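Local coordinates for possible protein of nuclear scaffold (Encephalitozoon cuniculi, PDB 3KAE) that probably acts as the Cdc27 subunit of the anaphase-promoting complex, its N-terminal domain forming a homodimer built of tetratricopeptide repeats, at residues His55-Asn60 against Leu70-Lys75; Tyr35-Ser40 against Glu94-Val99; Arg139-Ser144 against Lys158-Arg163; Thr20-Ala25 against Asn46-Arg51. One frame throughout, in Å; residues are numbered along the deposited sequence.

Overall arrangement
Three of the contacts, 1, 2 and 4, gather on one side of the chain's centre and touch one another; contact 3 lies apart, its centre about 30 Å from that of contact 1. Contacts 1 and 4 both use helix 49-57, and K75 reaches T50 to join them, while contact 2 adds helix 36-45 and encloses contact 1 along the chain. Contacts 1, 2 and 4 are partly buried: contact 1 mixes apolar and aromatic pairs, contact 2 sets a tyrosine and a methionine against a loop, and contact 4 rests an isoleucine on polar side chains. Contact 3, at the surface, is purely apolar, a phenylalanine against a valine and a proline. Contact 4 adjoins the second subunit most extensively.

Contact 1: residues His55-Asn60 against Leu70-Lys75; sequences HLHKLN and LCYKKK
Two pairs carry this contact, L56 with C71 and H57 with Y72, where the end of helix 49-57 comes up against the last turns of helix 62-74. The apolar pair is the inner one. L56 and C71 both aim their CB atoms at the other helix, and the branch CD1 of L56 stops 4.0 Å from SG of C71. Here the CA atoms of the two residues are 9.6 Å apart, the nearest pair of CA atoms, and both side chains reach into the gap. The leucine also packs on S64 and Y67 of the opposite helix, and C71 rests on L53.

The second pair is aromatic and lies nearer the surface. The CB atoms of H57 and Y72 do not point straight across, but each CG is set beside its backbone N (chi1 -68° in H57, -79° in Y72), which brings the ends in, and the OH of Y72 comes to the imidazole. CE1 of H57 lies 3.0 Å from OH of Y72, with the hydroxyl at the imidazole's edge and close to its plane. The neighbouring NE2 of H57 is farther from OH of Y72, at 3.7 Å, so the approach centres on carbon. Y72 also touches K80, A81 and S84 of helix 78-89.

A CE1-H lying between two ring nitrogens is a relatively polar C-H, and its approach to a hydroxyl oxygen is consistent with a weak electrostatic attraction. The chemistry thus grades from a sulphur-methyl contact inside to a polar-aromatic meeting outside, which suits helices whose faces run from the buried interior to solvent.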
# COMPACT_ATOMS: atom_id res chain seq x y z
N HIS C 55 0.96 -12.51 12.63
CA HIS C 55 1.47 -13.52 11.71
C HIS C 55 2.99 -13.47 11.64
O HIS C 55 3.66 -14.49 11.47
CB HIS C 55 0.86 -13.35 10.32
CG HIS C 55 -0.58 -13.77 10.26
ND1 HIS C 55 -0.98 -15.02 9.85
CD2 HIS C 55 -1.72 -13.10 10.59
CE1 HIS C 55 -2.30 -15.10 9.90
NE2 HIS C 55 -2.77 -13.96 10.36
N LEU C 56 3.53 -12.27 11.79
CA LEU C 56 4.97 -12.08 11.61
C LEU C 56 5.76 -12.69 12.75
O LEU C 56 6.86 -13.21 12.54
CB LEU C 56 5.29 -10.60 11.43
CG LEU C 56 4.85 -10.05 10.07
CD1 LEU C 56 4.74 -8.52 10.12
CD2 LEU C 56 5.80 -10.53 8.98
N HIS C 57 5.20 -12.65 13.96
CA HIS C 57 5.89 -13.22 15.12
C HIS C 57 6.19 -14.69 14.87
O HIS C 57 7.17 -15.22 15.38
CB HIS C 57 5.05 -13.09 16.39
CG HIS C 57 4.89 -11.68 16.86
ND1 HIS C 57 5.80 -10.68 16.56
CD2 HIS C 57 3.93 -11.10 17.63
CE1 HIS C 57 5.40 -9.55 17.11
NE2 HIS C 57 4.28 -9.78 17.77
N LYS C 58 5.33 -15.34 14.09
CA LYS C 58 5.47 -16.77 13.81
C LYS C 58 6.59 -17.04 12.82
O LYS C 58 6.88 -18.19 12.49
CB LYS C 58 4.15 -17.35 13.27
N LEU C 59 7.23 -15.97 12.35
CA LEU C 59 8.27 -16.10 11.34
C LEU C 59 9.60 -15.49 11.80
O LEU C 59 9.66 -14.82 12.84
CB LEU C 59 7.83 -15.42 10.03
CG LEU C 59 6.49 -15.83 9.44
CD1 LEU C 59 6.13 -14.96 8.22
CD2 LEU C 59 6.54 -17.30 9.05
N ASN C 60 10.66 -15.73 11.03
CA ASN C 60 11.96 -15.12 11.28
C ASN C 60 12.84 -15.08 10.02
O ASN C 60 13.82 -15.82 9.91
CB ASN C 60 12.71 -15.84 12.41
CG ASN C 60 13.95 -15.09 12.86
OD1 ASN C 60 15.08 -15.50 12.59
ND2 ASN C 60 13.75 -13.97 13.54
N LEU C 70 8.41 -2.28 10.08
CA LEU C 70 7.43 -1.33 9.52
C LEU C 70 6.18 -1.24 10.38
O LEU C 70 5.69 -0.13 10.65
CB LEU C 70 7.03 -1.69 8.09
CG LEU C 70 8.12 -1.79 7.03
CD1 LEU C 70 7.47 -2.18 5.68
CD2 LEU C 70 8.88 -0.46 6.94
N CYS C 71 5.66 -2.40 10.81
CA CYS C 71 4.42 -2.45 11.60
C CYS C 71 4.65 -1.79 12.93
O CYS C 71 3.82 -1.01 13.40
CB CYS C 71 3.94 -3.90 11.83
SG CYS C 71 3.40 -4.79 10.34
N TYR C 72 5.79 -2.10 13.55
CA TYR C 72 6.19 -1.45 14.80
C TYR C 72 6.30 0.06 14.67
O TYR C 72 5.92 0.79 15.58
CB TYR C 72 7.49 -2.05 15.34
CG TYR C 72 7.29 -3.37 16.05
CD1 TYR C 72 6.26 -3.55 16.96
CD2 TYR C 72 8.15 -4.44 15.81
CE1 TYR C 72 6.07 -4.77 17.62
CE2 TYR C 72 7.97 -5.66 16.45
CZ TYR C 72 6.93 -5.81 17.35
OH TYR C 72 6.76 -7.02 17.99
N LYS C 73 6.83 0.52 13.54
CA LYS C 73 6.99 1.95 13.31
C LYS C 73 5.63 2.63 13.19
O LYS C 73 5.41 3.70 13.73
CB LYS C 73 7.86 2.20 12.08
CG LYS C 73 8.16 3.68 11.79
CD LYS C 73 9.03 3.83 10.55
CE LYS C 73 9.31 5.30 10.24
NZ LYS C 73 8.05 6.00 9.88
N LYS C 74 4.71 2.00 12.46
CA LYS C 74 3.35 2.52 12.37
C LYS C 74 2.71 2.65 13.75
O LYS C 74 1.92 3.56 14.01
CB LYS C 74 2.48 1.60 11.51
CG LYS C 74 2.79 1.62 10.05
CD LYS C 74 2.53 2.99 9.46
CE LYS C 74 2.85 2.98 7.99
NZ LYS C 74 2.51 4.28 7.34
N LYS C 75 3.05 1.72 14.63
CA LYS C 75 2.51 1.69 15.98
C LYS C 75 3.40 2.49 16.94
O LYS C 75 3.18 2.50 18.14
CB LYS C 75 2.38 0.24 16.47
CG LYS C 75 1.37 -0.59 15.66
CD LYS C 75 1.65 -2.08 15.76
CE LYS C 75 1.37 -2.62 17.17
NZ LYS C 75 -0.08 -2.66 17.49

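Contact 2: residues Tyr35-Ser40 against Glu94-Val99; sequences YRMLMS and ERDPDV
Y35 turns its CG beside the backbone N, anti to the carbonyl carbon (chi1 -75°), which throws the ring out from the start of helix 36-45 and past V99; M37, two residues on, has CG on the other side, anti to the backbone N (chi1 -165°). The tyrosine and the valine slide past each other in opposite directions. CE1 of Y35 lies 3.9 Å from CB of V99, and OH of Y35 passes 4.1 Å from the same CB before reaching D100 N, to which it is hydrogen-bonded.

Further along the helix, M37 leads with CG, which lies 4.2 Å from OD1 of D96, while its chain bends and carries the methyl end away from the loop. Across this contact OD1 faces that methylene; the carboxylate has its polar partners outside the two segments, among them weak hydrogen bonds from OD2 to T61 OG1 and T63 OG1. M37 also packs on L56, on Y67 and on F107.

The loop is further tied by V99 N and P97 O, both bonded to Q104. The loop between helix 78-89 and helix 101-104 thus returns to the start of helix 36-45, in a domain of tetratricopeptide-repeat architecture.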
# COMPACT_ATOMS: atom_id res chain seq x y z
N TYR C 35 4.03 -19.29 2.85
CA TYR C 35 3.34 -18.14 2.32
C TYR C 35 2.72 -17.29 3.41
O TYR C 35 1.89 -16.43 3.11
CB TYR C 35 2.24 -18.58 1.35
CG TYR C 35 2.75 -19.07 0.01
CD1 TYR C 35 3.32 -18.17 -0.90
CD2 TYR C 35 2.65 -20.41 -0.36
CE1 TYR C 35 3.80 -18.60 -2.13
CE2 TYR C 35 3.12 -20.86 -1.59
CZ TYR C 35 3.70 -19.94 -2.47
OH TYR C 35 4.17 -20.35 -3.70
N ARG C 36 3.09 -17.53 4.67
CA ARG C 36 2.52 -16.74 5.75
C ARG C 36 3.04 -15.29 5.65
O ARG C 36 2.45 -14.35 6.17
CB ARG C 36 2.86 -17.31 7.12
CG ARG C 36 2.05 -16.68 8.25
CD ARG C 36 2.51 -17.14 9.62
NE ARG C 36 2.22 -18.56 9.87
CZ ARG C 36 1.00 -19.04 10.11
NH1 ARG C 36 -0.05 -18.23 10.12
NH2 ARG C 36 0.83 -20.34 10.32
N MET C 37 4.18 -15.15 4.98
CA MET C 37 4.76 -13.85 4.73
C MET C 37 3.74 -13.06 3.92
O MET C 37 3.43 -11.92 4.26
CB MET C 37 6.06 -14.02 3.95
CG MET C 37 6.99 -12.80 3.89
SD MET C 37 7.38 -12.04 5.49
CE MET C 37 6.41 -10.53 5.37
N LEU C 38 3.20 -13.69 2.88
CA LEU C 38 2.26 -13.05 1.94
C LEU C 38 1.04 -12.48 2.66
O LEU C 38 0.58 -11.36 2.37
CB LEU C 38 1.81 -14.06 0.88
CG LEU C 38 0.75 -13.62 -0.14
CD1 LEU C 38 1.14 -12.30 -0.81
CD2 LEU C 38 0.56 -14.69 -1.20
N MET C 39 0.52 -13.27 3.58
CA MET C 39 -0.58 -12.87 4.43
C MET C 39 -0.19 -11.60 5.20
O MET C 39 -0.95 -10.64 5.27
CB MET C 39 -0.88 -14.01 5.40
CG MET C 39 -1.89 -13.70 6.47
SD MET C 39 -3.55 -13.47 5.83
CE MET C 39 -4.49 -13.92 7.28
N SER C 40 1.00 -11.64 5.79
CA SER C 40 1.51 -10.51 6.55
C SER C 40 1.59 -9.23 5.71
O SER C 40 1.20 -8.15 6.14
CB SER C 40 2.89 -10.86 7.09
OG SER C 40 2.81 -11.79 8.14
N GLU C 94 16.75 -16.24 8.91
CA GLU C 94 16.90 -17.28 7.90
C GLU C 94 16.60 -16.73 6.51
O GLU C 94 15.95 -15.69 6.37
CB GLU C 94 15.96 -18.46 8.18
CG GLU C 94 15.40 -18.54 9.60
CD GLU C 94 16.42 -19.02 10.61
OE1 GLU C 94 17.60 -19.20 10.24
OE2 GLU C 94 16.04 -19.22 11.79
N ARG C 95 17.05 -17.44 5.49
CA ARG C 95 16.68 -17.15 4.11
C ARG C 95 15.19 -17.45 3.91
O ARG C 95 14.70 -18.50 4.34
CB ARG C 95 17.50 -18.01 3.14
CG ARG C 95 19.01 -17.87 3.31
CD ARG C 95 19.78 -18.84 2.41
NE ARG C 95 19.92 -20.17 3.00
CZ ARG C 95 20.67 -21.15 2.49
NH1 ARG C 95 21.36 -20.94 1.37
NH2 ARG C 95 20.73 -22.32 3.09
N ASP C 96 14.48 -16.54 3.26
CA ASP C 96 13.08 -16.79 2.93
C ASP C 96 12.95 -18.08 2.13
O ASP C 96 13.89 -18.51 1.46
CB ASP C 96 12.47 -15.62 2.16
CG ASP C 96 12.10 -14.45 3.07
OD1 ASP C 96 10.89 -14.16 3.21
OD2 ASP C 96 13.01 -13.81 3.64
N PRO C 97 11.77 -18.71 2.20
CA PRO C 97 11.51 -19.95 1.45
C PRO C 97 11.52 -19.73 -0.06
O PRO C 97 11.15 -18.65 -0.53
CB PRO C 97 10.10 -20.33 1.90
CG PRO C 97 9.86 -19.58 3.17
CD PRO C 97 10.63 -18.31 3.04
N ASP C 98 11.95 -20.74 -0.81
CA ASP C 98 11.73 -20.75 -2.25
C ASP C 98 10.22 -20.74 -2.47
O ASP C 98 9.52 -21.64 -2.03
CB ASP C 98 12.33 -22.01 -2.88
CG ASP C 98 13.83 -22.12 -2.68
OD1 ASP C 98 14.52 -21.09 -2.80
OD2 ASP C 98 14.32 -23.24 -2.41
N VAL C 99 9.71 -19.71 -3.14
CA VAL C 99 8.27 -19.60 -3.36
C VAL C 99 7.95 -19.28 -4.81
O VAL C 99 8.85 -19.04 -5.62
CB VAL C 99 7.64 -18.50 -2.48
CG1 VAL C 99 8.11 -18.64 -1.04
CG2 VAL C 99 7.97 -17.12 -3.02

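Contact 3: residues Arg139-Ser144 against Lys158-Arg163; sequences RSFGKS and KVPQKR
F141 meets V159 and P160 at the surface of the tetratricopeptide-repeat array, where the last turn of helix 130-143 faces the loop that follows helix 147-155. The phenylalanine dominates. Its CG is anti to the backbone N (chi1 178°), a torsion that sends the ring straight out toward the loop, and it is one side of the ring, the CD2-CE2 bond, that does the touching. CD2 of F141 lies 4.0 Å from CD of P160, the ring carbon attached to the proline nitrogen, while CE2 of F141 lies 4.3 Å from CG2 of V159.

The two loop residues approach that ring obliquely. The side chains of F141 and P160 themselves run at a slant to each other, with the proline's CB aimed at the helix. V159 contributes less, because its CB points along the contact and a single methyl makes the approach. Past P160 the loop turns off: the CB of Q161 faces away, and nothing beyond it reaches the helix.

F141 also packs on V150 and L153 of helix 147-155, and V159 rests on L154 of the same helix. A glycerol, probably a crystallisation additive, is hydrogen-bonded to the carbonyl oxygen of F141. On an adjoining face of the helix, S140 anchors to helix 113-126 through a hydrogen bond from OG to the carbonyl oxygen of E114. The backbone finishes tightly there as well: the carbonyl oxygen of S140 accepts two bonds, from K143 N at 3.0 Å and from S144 N at 3.2 Å.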
# COMPACT_ATOMS: atom_id res chain seq x y z
N ARG C 139 25.50 6.21 6.33
CA ARG C 139 25.90 4.89 5.86
C ARG C 139 24.97 4.47 4.72
O ARG C 139 25.40 3.85 3.75
CB ARG C 139 25.93 3.88 7.01
CG ARG C 139 26.57 2.55 6.67
CD ARG C 139 27.22 1.90 7.89
NE ARG C 139 26.44 2.10 9.09
CZ ARG C 139 26.80 2.73 10.21
NH1 ARG C 139 25.91 2.80 11.18
NH2 ARG C 139 28.01 3.25 10.39
N SER C 140 23.71 4.84 4.84
CA SER C 140 22.74 4.56 3.79
C SER C 140 23.04 5.30 2.50
O SER C 140 23.00 4.72 1.40
CB SER C 140 21.35 4.95 4.26
OG SER C 140 20.43 4.83 3.19
N PHE C 141 23.31 6.60 2.63
CA PHE C 141 23.57 7.44 1.46
C PHE C 141 24.82 6.98 0.73
O PHE C 141 24.91 7.11 -0.49
CB PHE C 141 23.65 8.92 1.83
CG PHE C 141 23.96 9.81 0.66
CD1 PHE C 141 23.00 10.06 -0.30
CD2 PHE C 141 25.21 10.38 0.52
CE1 PHE C 141 23.27 10.87 -1.39
CE2 PHE C 141 25.50 11.19 -0.57
CZ PHE C 141 24.52 11.43 -1.52
N GLY C 142 25.77 6.43 1.48
CA GLY C 142 26.99 5.87 0.92
C GLY C 142 26.74 4.76 -0.09
O GLY C 142 27.54 4.54 -0.99
N LYS C 143 25.62 4.06 0.04
CA LYS C 143 25.33 2.99 -0.90
C LYS C 143 24.43 3.46 -2.03
O LYS C 143 24.60 3.05 -3.17
CB LYS C 143 24.72 1.77 -0.19
CG LYS C 143 24.37 0.63 -1.15
CD LYS C 143 24.56 -0.73 -0.51
CE LYS C 143 23.93 -1.81 -1.38
NZ LYS C 143 24.36 -3.17 -0.94
N SER C 144 23.47 4.32 -1.72
CA SER C 144 22.43 4.62 -2.69
C SER C 144 21.57 5.79 -2.27
O SER C 144 21.36 6.02 -1.07
CB SER C 144 21.56 3.37 -2.89
OG SER C 144 20.41 3.66 -3.65
N LYS C 158 24.99 17.85 6.92
CA LYS C 158 25.94 16.77 7.17
C LYS C 158 26.05 15.74 6.04
O LYS C 158 26.43 14.59 6.25
CB LYS C 158 25.65 16.07 8.52
CG LYS C 158 26.71 16.29 9.60
CD LYS C 158 26.42 17.51 10.44
CE LYS C 158 25.21 17.28 11.34
NZ LYS C 158 24.84 18.49 12.13
N VAL C 159 25.71 16.16 4.83
CA VAL C 159 25.89 15.31 3.66
C VAL C 159 27.37 15.20 3.33
O VAL C 159 28.09 16.19 3.28
CB VAL C 159 25.09 15.86 2.47
CG1 VAL C 159 25.39 17.35 2.27
CG2 VAL C 159 25.39 15.05 1.23
N PRO C 160 27.85 13.97 3.10
CA PRO C 160 29.26 13.67 2.82
C PRO C 160 29.65 14.05 1.40
O PRO C 160 29.02 13.58 0.45
CB PRO C 160 29.34 12.14 2.97
CG PRO C 160 28.04 11.71 3.58
CD PRO C 160 27.04 12.74 3.16
N GLN C 161 30.69 14.87 1.26
CA GLN C 161 31.13 15.35 -0.05
C GLN C 161 32.55 14.88 -0.36
O GLN C 161 33.33 14.58 0.55
CB GLN C 161 31.05 16.88 -0.12
N LYS C 162 32.87 14.81 -1.65
CA LYS C 162 34.20 14.41 -2.10
C LYS C 162 35.22 15.51 -1.87
O LYS C 162 35.05 16.35 -0.99
CB LYS C 162 34.17 14.04 -3.58
N ARG C 163 36.31 15.46 -2.62
CA ARG C 163 37.30 16.54 -2.60
C ARG C 163 37.19 17.37 -3.88
O ARG C 163 37.71 18.48 -3.97
CB ARG C 163 38.72 15.99 -2.40
CG ARG C 163 39.13 15.92 -0.92
CD ARG C 163 40.66 15.86 -0.71
NE ARG C 163 41.25 14.74 -1.44
CZ ARG C 163 42.08 14.86 -2.47
NH1 ARG C 163 42.49 16.07 -2.87
NH2 ARG C 163 42.54 13.78 -3.08

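Contact 4: residues Thr20-Ala25 against Asn46-Arg51; sequences TAIFLA and NGEYTR
I22 pushes its CD1 methyl between N46 and E48. The isoleucine sets CG1 beside its backbone N, anti to the carbonyl carbon (chi1 -68°), so that CD1 leads. It lies 3.8 Å from CB of N46, meeting that side chain at about a right angle, and CD1 is 3.6 Å from OE1 of E48. The other branch, CG2 of I22, only skirts the guanidinium, 4.4 Å from NH2 of R51.

E48 is extended beyond CG and is held by R51, three residues on. NH1 of R51 donates to OE2 of E48 at 2.8 Å, part of a salt bridge; the carboxylate is met on its syn side and the N-H...O angle is 147°. The bridge limits the rotation of the E48 carboxylate, whose OE1 faces the methyl. V42 and L43 of helix 36-45 and Y209 of the second subunit also pack on I22, while M240 of that subunit meets R51.

G47, with a positive phi, is the C-prime residue of a Schellman motif ending helix 36-45: E48 N bonds to L43 O and G47 N to Y44 O. This turn, with E48 at the N-cap of helix 49-57, links two successive antiparallel helices of a tetratricopeptide-repeat array.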
# COMPACT_ATOMS: atom_id res chain seq x y z
N THR C 20 -10.12 -9.30 -0.46
CA THR C 20 -10.05 -10.55 -1.20
C THR C 20 -8.70 -11.23 -1.01
O THR C 20 -8.63 -12.43 -0.82
CB THR C 20 -10.31 -10.32 -2.69
OG1 THR C 20 -11.62 -9.79 -2.84
CG2 THR C 20 -10.18 -11.59 -3.46
N ALA C 21 -7.63 -10.46 -1.07
CA ALA C 21 -6.28 -11.01 -0.96
C ALA C 21 -6.03 -11.60 0.41
O ALA C 21 -5.36 -12.61 0.55
CB ALA C 21 -5.23 -9.91 -1.28
N ILE C 22 -6.51 -10.91 1.44
CA ILE C 22 -6.41 -11.39 2.80
C ILE C 22 -7.22 -12.72 2.93
O ILE C 22 -6.74 -13.72 3.46
CB ILE C 22 -6.89 -10.30 3.78
CG1 ILE C 22 -5.91 -9.11 3.76
CG2 ILE C 22 -7.02 -10.86 5.18
CD1 ILE C 22 -6.40 -7.86 4.46
N PHE C 23 -8.45 -12.74 2.41
CA PHE C 23 -9.26 -13.95 2.45
C PHE C 23 -8.61 -15.11 1.70
O PHE C 23 -8.43 -16.19 2.24
CB PHE C 23 -10.66 -13.70 1.88
CG PHE C 23 -11.56 -14.89 1.98
CD1 PHE C 23 -11.51 -15.90 1.03
CD2 PHE C 23 -12.47 -15.00 3.03
CE1 PHE C 23 -12.33 -17.00 1.13
CE2 PHE C 23 -13.30 -16.09 3.12
CZ PHE C 23 -13.23 -17.11 2.17
N LEU C 24 -8.24 -14.87 0.45
CA LEU C 24 -7.58 -15.91 -0.34
C LEU C 24 -6.27 -16.35 0.30
O LEU C 24 -5.83 -17.48 0.12
CB LEU C 24 -7.30 -15.40 -1.76
CG LEU C 24 -8.50 -15.16 -2.67
CD1 LEU C 24 -8.02 -14.70 -4.03
CD2 LEU C 24 -9.34 -16.45 -2.78
N ALA C 25 -5.64 -15.44 1.03
CA ALA C 25 -4.38 -15.76 1.68
C ALA C 25 -4.68 -16.68 2.85
O ALA C 25 -3.97 -17.66 3.09
CB ALA C 25 -3.67 -14.48 2.15
N ASN C 46 -3.09 -3.36 3.83
CA ASN C 46 -4.47 -2.99 4.14
C ASN C 46 -4.55 -2.13 5.38
O ASN C 46 -5.64 -1.83 5.88
CB ASN C 46 -5.35 -4.24 4.27
CG ASN C 46 -6.83 -3.90 4.25
OD1 ASN C 46 -7.62 -4.45 5.03
ND2 ASN C 46 -7.21 -2.99 3.37
N GLY C 47 -3.38 -1.75 5.90
CA GLY C 47 -3.29 -0.88 7.06
C GLY C 47 -3.48 -1.59 8.39
O GLY C 47 -3.71 -0.93 9.40
N GLU C 48 -3.37 -2.92 8.39
CA GLU C 48 -3.62 -3.70 9.61
C GLU C 48 -2.35 -4.23 10.25
O GLU C 48 -2.01 -5.41 10.14
CB GLU C 48 -4.59 -4.86 9.32
CG GLU C 48 -5.92 -4.41 8.75
CD GLU C 48 -6.90 -5.55 8.58
OE1 GLU C 48 -7.16 -5.96 7.42
OE2 GLU C 48 -7.41 -6.04 9.61
N TYR C 49 -1.68 -3.34 10.98
CA TYR C 49 -0.34 -3.62 11.49
C TYR C 49 -0.33 -4.61 12.66
O TYR C 49 0.51 -5.52 12.71
CB TYR C 49 0.38 -2.30 11.81
CG TYR C 49 0.17 -1.28 10.72
CD1 TYR C 49 0.71 -1.48 9.45
CD2 TYR C 49 -0.60 -0.15 10.92
CE1 TYR C 49 0.51 -0.60 8.44
CE2 TYR C 49 -0.81 0.76 9.90
CZ TYR C 49 -0.24 0.53 8.66
OH TYR C 49 -0.44 1.42 7.62
N THR C 50 -1.26 -4.44 13.59
CA THR C 50 -1.33 -5.34 14.74
C THR C 50 -1.65 -6.77 14.29
O THR C 50 -1.09 -7.73 14.82
CB THR C 50 -2.36 -4.88 15.76
OG1 THR C 50 -2.17 -3.48 16.01
CG2 THR C 50 -2.21 -5.66 17.06
N ARG C 51 -2.53 -6.90 13.30
CA ARG C 51 -2.86 -8.21 12.77
C ARG C 51 -1.68 -8.82 12.02
O ARG C 51 -1.41 -10.02 12.14
CB ARG C 51 -4.10 -8.15 11.86
CG ARG C 51 -5.41 -8.01 12.62
CD ARG C 51 -6.61 -8.11 11.71
NE ARG C 51 -6.73 -9.42 11.09
CZ ARG C 51 -7.46 -9.68 10.01
NH1 ARG C 51 -8.15 -8.70 9.40
NH2 ARG C 51 -7.50 -10.91 9.52